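Local coordinates for putative uncharacterized protein (PDB 3P43) that probably acts as a manganese-dependent phosphoesterase of the LigD 3'-phosphoesterase family, trimming the 3' ends of damaged DNA, at residues 76-88 against 94-106. Residues are numbered along the deposited sequence; the frame is centred on the assembly and turned at random.
Sequences TEDHPLAYADFEG and EYGAGKVEIWDRG
Gly-88 and Val-100 form an antiparallel hydrogen-bonded pair that fastens the chain leaving the 3-10 turn 81-85 to the strand at 98-106, in the beta barrel of a LigD-type phosphoesterase. Each residue is both donor and acceptor: Val-100 N reaches Gly-88 O at 2.7 Å, and Gly-88 N returns the bond to Val-100 O at 2.9 Å. That second carbonyl also meets Glu-87 CA in a CA-H...O contact. Two residues further along the strand, at Ile-102, the acceptor is a carboxylate rather than a main-chain carbonyl. With CG anti to its backbone N (chi1 -174°) and the chain extended, Glu-87 runs across Ile-102 and takes that residue's N-H on the anti lone pair of OE2, at 2.8 Å. Glu-101 turns its own carboxylate to Arg-36. Beyond Ile-102, Asp-85 OD1 sits over one face of the Arg-105 guanidinium, in a salt bridge to NH1 at 3.0 Å, with the carboxylate and guanidinium planes 24° apart. The carbonyls of Tyr-83 and Phe-86 both receive Gln-35 NE2. At the end nearer the manganese, water 1 lies in the plane of the Tyr-83 ring and joins its OH to Gly-96 O, while His-79 CD2 lies over one face of that ring, toward its rim. His-79 is itself tethered through ND1 to Glu-77 O. Tyr-95, beside a bound phosphate, carries Glu-77 OE1 over its ring, 3.2 Å from CZ.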
loop_
_atom_site.group_PDB
_atom_site.type_symbol
_atom_site.label_atom_id
_atom_site.label_comp_id
_atom_site.label_asym_id
_atom_site.label_seq_id
_atom_site.Cartn_x
_atom_site.Cartn_y
_atom_site.Cartn_z
ATOM N N THR A 76 -8.376 0.103 -2.169
ATOM C CA THR A 76 -9.362 0.688 -1.272
ATOM C C THR A 76 -9.548 2.145 -1.683
ATOM O O THR A 76 -9.008 2.582 -2.699
ATOM C CB THR A 76 -8.909 0.617 0.194
ATOM O OG1 THR A 76 -7.667 1.317 0.343
ATOM C CG2 THR A 76 -8.727 -0.838 0.628
ATOM N N GLU A 77 -10.307 2.902 -0.905
ATOM C CA GLU A 77 -10.546 4.295 -1.257
ATOM C C GLU A 77 -9.331 5.172 -0.973
ATOM O O GLU A 77 -8.515 4.849 -0.118
ATOM C CB GLU A 77 -11.788 4.826 -0.542
ATOM C CG GLU A 77 -13.084 4.500 -1.271
ATOM C CD GLU A 77 -14.099 3.805 -0.388
ATOM O OE1 GLU A 77 -14.249 4.213 0.783
ATOM O OE2 GLU A 77 -14.754 2.853 -0.868
ATOM N N ASP A 78 -9.208 6.270 -1.717
ATOM C CA ASP A 78 -8.175 7.267 -1.464
ATOM C C ASP A 78 -8.230 7.767 -0.025
ATOM O O ASP A 78 -9.305 7.909 0.558
ATOM C CB ASP A 78 -8.358 8.464 -2.396
ATOM C CG ASP A 78 -8.148 8.110 -3.846
ATOM O OD1 ASP A 78 -7.661 6.990 -4.114
ATOM O OD2 ASP A 78 -8.472 8.950 -4.716
ATOM N N HIS A 79 -7.070 8.046 0.547
ATOM C CA HIS A 79 -7.022 8.690 1.848
ATOM C C HIS A 79 -6.357 10.032 1.673
ATOM O O HIS A 79 -5.556 10.205 0.754
ATOM C CB HIS A 79 -6.224 7.844 2.836
ATOM C CG HIS A 79 -6.957 6.635 3.319
ATOM N ND1 HIS A 79 -7.433 5.664 2.464
ATOM C CD2 HIS A 79 -7.304 6.241 4.566
ATOM C CE1 HIS A 79 -8.038 4.721 3.166
ATOM N NE2 HIS A 79 -7.972 5.047 4.444
ATOM N N PRO A 80 -6.681 10.993 2.553
ATOM C CA PRO A 80 -5.992 12.280 2.504
ATOM C C PRO A 80 -4.523 12.094 2.865
ATOM O O PRO A 80 -4.170 11.196 3.627
ATOM C CB PRO A 80 -6.717 13.109 3.570
ATOM C CG PRO A 80 -7.314 12.102 4.495
ATOM C CD PRO A 80 -7.675 10.931 3.639
ATOM N N LEU A 81 -3.679 12.947 2.304
ATOM C CA LEU A 81 -2.240 12.870 2.486
ATOM C C LEU A 81 -1.834 12.861 3.960
ATOM O O LEU A 81 -0.903 12.155 4.354
ATOM C CB LEU A 81 -1.582 14.038 1.750
ATOM C CG LEU A 81 -0.157 13.878 1.226
ATOM C CD1 LEU A 81 0.099 12.458 0.766
ATOM C CD2 LEU A 81 0.070 14.862 0.087
ATOM N N ALA A 82 -2.549 13.631 4.775
ATOM C CA ALA A 82 -2.220 13.765 6.193
ATOM C C ALA A 82 -2.345 12.443 6.953
ATOM O O ALA A 82 -1.841 12.302 8.071
ATOM C CB ALA A 82 -3.083 14.834 6.836
ATOM N N TYR A 83 -3.015 11.476 6.338
ATOM C CA TYR A 83 -3.205 10.173 6.950
ATOM C C TYR A 83 -1.891 9.400 7.026
ATOM O O TYR A 83 -1.761 8.469 7.816
ATOM C CB TYR A 83 -4.250 9.370 6.179
ATOM C CG TYR A 83 -4.987 8.359 7.027
ATOM C CD1 TYR A 83 -5.889 8.770 7.996
ATOM C CD2 TYR A 83 -4.786 6.998 6.855
ATOM C CE1 TYR A 83 -6.567 7.852 8.775
ATOM C CE2 TYR A 83 -5.460 6.074 7.622
ATOM C CZ TYR A 83 -6.351 6.507 8.581
ATOM O OH TYR A 83 -7.028 5.594 9.352
ATOM N N ALA A 84 -0.917 9.792 6.208
ATOM C CA ALA A 84 0.399 9.155 6.227
ATOM C C ALA A 84 1.083 9.328 7.583
ATOM O O ALA A 84 2.049 8.634 7.904
ATOM C CB ALA A 84 1.274 9.711 5.118
ATOM N N ASP A 85 0.573 10.262 8.374
ATOM C CA ASP A 85 1.155 10.572 9.670
ATOM C C ASP A 85 0.360 9.956 10.815
ATOM O O ASP A 85 0.747 10.091 11.972
ATOM C CB ASP A 85 1.206 12.090 9.869
ATOM C CG ASP A 85 2.294 12.750 9.052
ATOM O OD1 ASP A 85 3.314 12.088 8.759
ATOM O OD2 ASP A 85 2.137 13.943 8.719
ATOM N N PHE A 86 -0.756 9.296 10.508
ATOM C CA PHE A 86 -1.644 8.862 11.573
ATOM C C PHE A 86 -1.334 7.502 12.190
ATOM O O PHE A 86 -1.155 6.505 11.493
ATOM C CB PHE A 86 -3.120 8.906 11.185
ATOM C CG PHE A 86 -4.013 8.495 12.309
ATOM C CD1 PHE A 86 -4.306 9.389 13.334
ATOM C CD2 PHE A 86 -4.486 7.202 12.400
ATOM C CE1 PHE A 86 -5.094 9.014 14.397
ATOM C CE2 PHE A 86 -5.285 6.812 13.464
ATOM C CZ PHE A 86 -5.588 7.719 14.465
ATOM N N GLU A 87 -1.328 7.490 13.519
ATOM C CA GLU A 87 -1.004 6.325 14.316
ATOM C C GLU A 87 -1.840 6.455 15.581
ATOM O O GLU A 87 -1.677 7.408 16.342
ATOM C CB GLU A 87 0.489 6.351 14.638
ATOM C CG GLU A 87 1.052 5.148 15.347
ATOM C CD GLU A 87 2.565 5.077 15.198
ATOM O OE1 GLU A 87 3.282 5.778 15.947
ATOM O OE2 GLU A 87 3.039 4.335 14.314
ATOM N N GLY A 88 -2.755 5.514 15.785
ATOM C CA GLY A 88 -3.756 5.629 16.834
ATOM C C GLY A 88 -4.973 4.792 16.493
ATOM O O GLY A 88 -4.889 3.888 15.665
ATOM N N GLU A 94 -16.727 3.912 11.925
ATOM C CA GLU A 94 -16.049 4.700 10.905
ATOM C C GLU A 94 -15.454 3.811 9.830
ATOM O O GLU A 94 -15.086 2.662 10.095
ATOM C CB GLU A 94 -14.920 5.529 11.522
ATOM C CG GLU A 94 -15.385 6.591 12.474
ATOM C CD GLU A 94 -16.367 7.534 11.827
ATOM O OE1 GLU A 94 -16.067 8.045 10.724
ATOM O OE2 GLU A 94 -17.439 7.755 12.424
ATOM N N TYR A 95 -15.359 4.347 8.616
ATOM C CA TYR A 95 -14.535 3.723 7.594
ATOM C C TYR A 95 -13.099 3.749 8.097
ATOM O O TYR A 95 -12.573 4.806 8.448
ATOM C CB TYR A 95 -14.632 4.477 6.267
ATOM C CG TYR A 95 -13.938 3.772 5.120
ATOM C CD1 TYR A 95 -14.604 2.806 4.373
ATOM C CD2 TYR A 95 -12.619 4.063 4.788
ATOM C CE1 TYR A 95 -13.980 2.152 3.323
ATOM C CE2 TYR A 95 -11.983 3.413 3.737
ATOM C CZ TYR A 95 -12.671 2.456 3.007
ATOM O OH TYR A 95 -12.057 1.799 1.956
ATOM N N GLY A 96 -12.468 2.582 8.148
ATOM C CA GLY A 96 -11.105 2.494 8.632
ATOM C C GLY A 96 -11.030 2.245 10.125
ATOM O O GLY A 96 -9.953 2.336 10.714
ATOM N N ALA A 97 -12.169 1.932 10.738
ATOM C CA ALA A 97 -12.211 1.627 12.172
ATOM C C ALA A 97 -11.143 0.605 12.546
ATOM O O ALA A 97 -10.906 -0.350 11.807
ATOM C CB ALA A 97 -13.589 1.117 12.577
ATOM N N GLY A 98 -10.498 0.816 13.692
ATOM C CA GLY A 98 -9.488 -0.104 14.181
ATOM C C GLY A 98 -8.214 0.586 14.629
ATOM O O GLY A 98 -8.131 1.812 14.641
ATOM N N LYS A 99 -7.221 -0.213 15.000
ATOM C CA LYS A 99 -5.936 0.298 15.449
ATOM C C LYS A 99 -4.989 0.484 14.271
ATOM O O LYS A 99 -4.836 -0.413 13.437
ATOM C CB LYS A 99 -5.322 -0.662 16.466
ATOM C CG LYS A 99 -6.212 -0.907 17.681
ATOM C CD LYS A 99 -5.756 -2.124 18.467
ATOM C CE LYS A 99 -6.592 -2.320 19.722
ATOM N NZ LYS A 99 -6.554 -1.094 20.575
ATOM N N VAL A 100 -4.345 1.644 14.213
ATOM C CA VAL A 100 -3.460 1.968 13.100
ATOM C C VAL A 100 -2.052 2.279 13.591
ATOM O O VAL A 100 -1.868 3.112 14.472
ATOM C CB VAL A 100 -3.982 3.181 12.307
ATOM C CG1 VAL A 100 -3.009 3.554 11.179
ATOM C CG2 VAL A 100 -5.382 2.906 11.763
ATOM N N GLU A 101 -1.062 1.606 13.013
ATOM C CA GLU A 101 0.338 1.873 13.338
ATOM C C GLU A 101 1.179 2.010 12.076
ATOM O O GLU A 101 0.966 1.295 11.096
ATOM C CB GLU A 101 0.920 0.769 14.222
ATOM C CG GLU A 101 2.402 0.969 14.535
ATOM C CD GLU A 101 2.923 -0.014 15.565
ATOM O OE1 GLU A 101 3.168 -1.183 15.196
ATOM O OE2 GLU A 101 3.086 0.380 16.740
ATOM N N ILE A 102 2.136 2.930 12.100
ATOM C CA ILE A 102 3.029 3.103 10.966
ATOM C C ILE A 102 4.037 1.970 10.976
ATOM O O ILE A 102 4.862 1.884 11.884
ATOM C CB ILE A 102 3.791 4.440 11.010
ATOM C CG1 ILE A 102 2.826 5.615 11.157
ATOM C CG2 ILE A 102 4.619 4.612 9.741
ATOM C CD1 ILE A 102 2.150 6.000 9.875
ATOM N N TRP A 103 3.952 1.101 9.971
ATOM C CA TRP A 103 4.872 -0.021 9.825
ATOM C C TRP A 103 6.116 0.371 9.035
ATOM O O TRP A 103 7.225 -0.049 9.364
ATOM C CB TRP A 103 4.170 -1.186 9.142
ATOM C CG TRP A 103 4.998 -2.435 9.025
ATOM C CD1 TRP A 103 5.217 -3.366 9.999
ATOM C CD2 TRP A 103 5.680 -2.914 7.855
ATOM N NE1 TRP A 103 6.002 -4.383 9.516
ATOM C CE2 TRP A 103 6.299 -4.130 8.202
ATOM C CE3 TRP A 103 5.834 -2.427 6.552
ATOM C CZ2 TRP A 103 7.061 -4.863 7.297
ATOM C CZ3 TRP A 103 6.588 -3.161 5.653
ATOM C CH2 TRP A 103 7.190 -4.364 6.029
ATOM N N ASP A 104 5.927 1.164 7.983
ATOM C CA ASP A 104 7.050 1.740 7.253
ATOM C C ASP A 104 6.631 3.073 6.645
ATOM O O ASP A 104 5.444 3.361 6.497
ATOM C CB ASP A 104 7.549 0.794 6.154
ATOM C CG ASP A 104 8.939 1.169 5.640
ATOM O OD1 ASP A 104 9.644 1.951 6.307
ATOM O OD2 ASP A 104 9.332 0.674 4.567
ATOM N N ARG A 105 7.616 3.883 6.289
ATOM C CA ARG A 105 7.343 5.195 5.732
ATOM C C ARG A 105 8.549 5.685 4.941
ATOM O O ARG A 105 9.692 5.506 5.357
ATOM C CB ARG A 105 7.002 6.182 6.853
ATOM C CG ARG A 105 6.481 7.514 6.350
ATOM C CD ARG A 105 6.615 8.606 7.392
ATOM N NE ARG A 105 6.431 9.915 6.775
ATOM C CZ ARG A 105 5.247 10.480 6.574
ATOM N NH1 ARG A 105 4.146 9.851 6.959
ATOM N NH2 ARG A 105 5.165 11.672 5.995
ATOM N N GLY A 106 8.301 6.300 3.793
ATOM C CA GLY A 106 9.405 6.786 2.998
ATOM C C GLY A 106 8.958 7.607 1.814
ATOM O O GLY A 106 7.842 8.119 1.775
HETATM O O HOH W 1 -7.400 3.004 8.864
#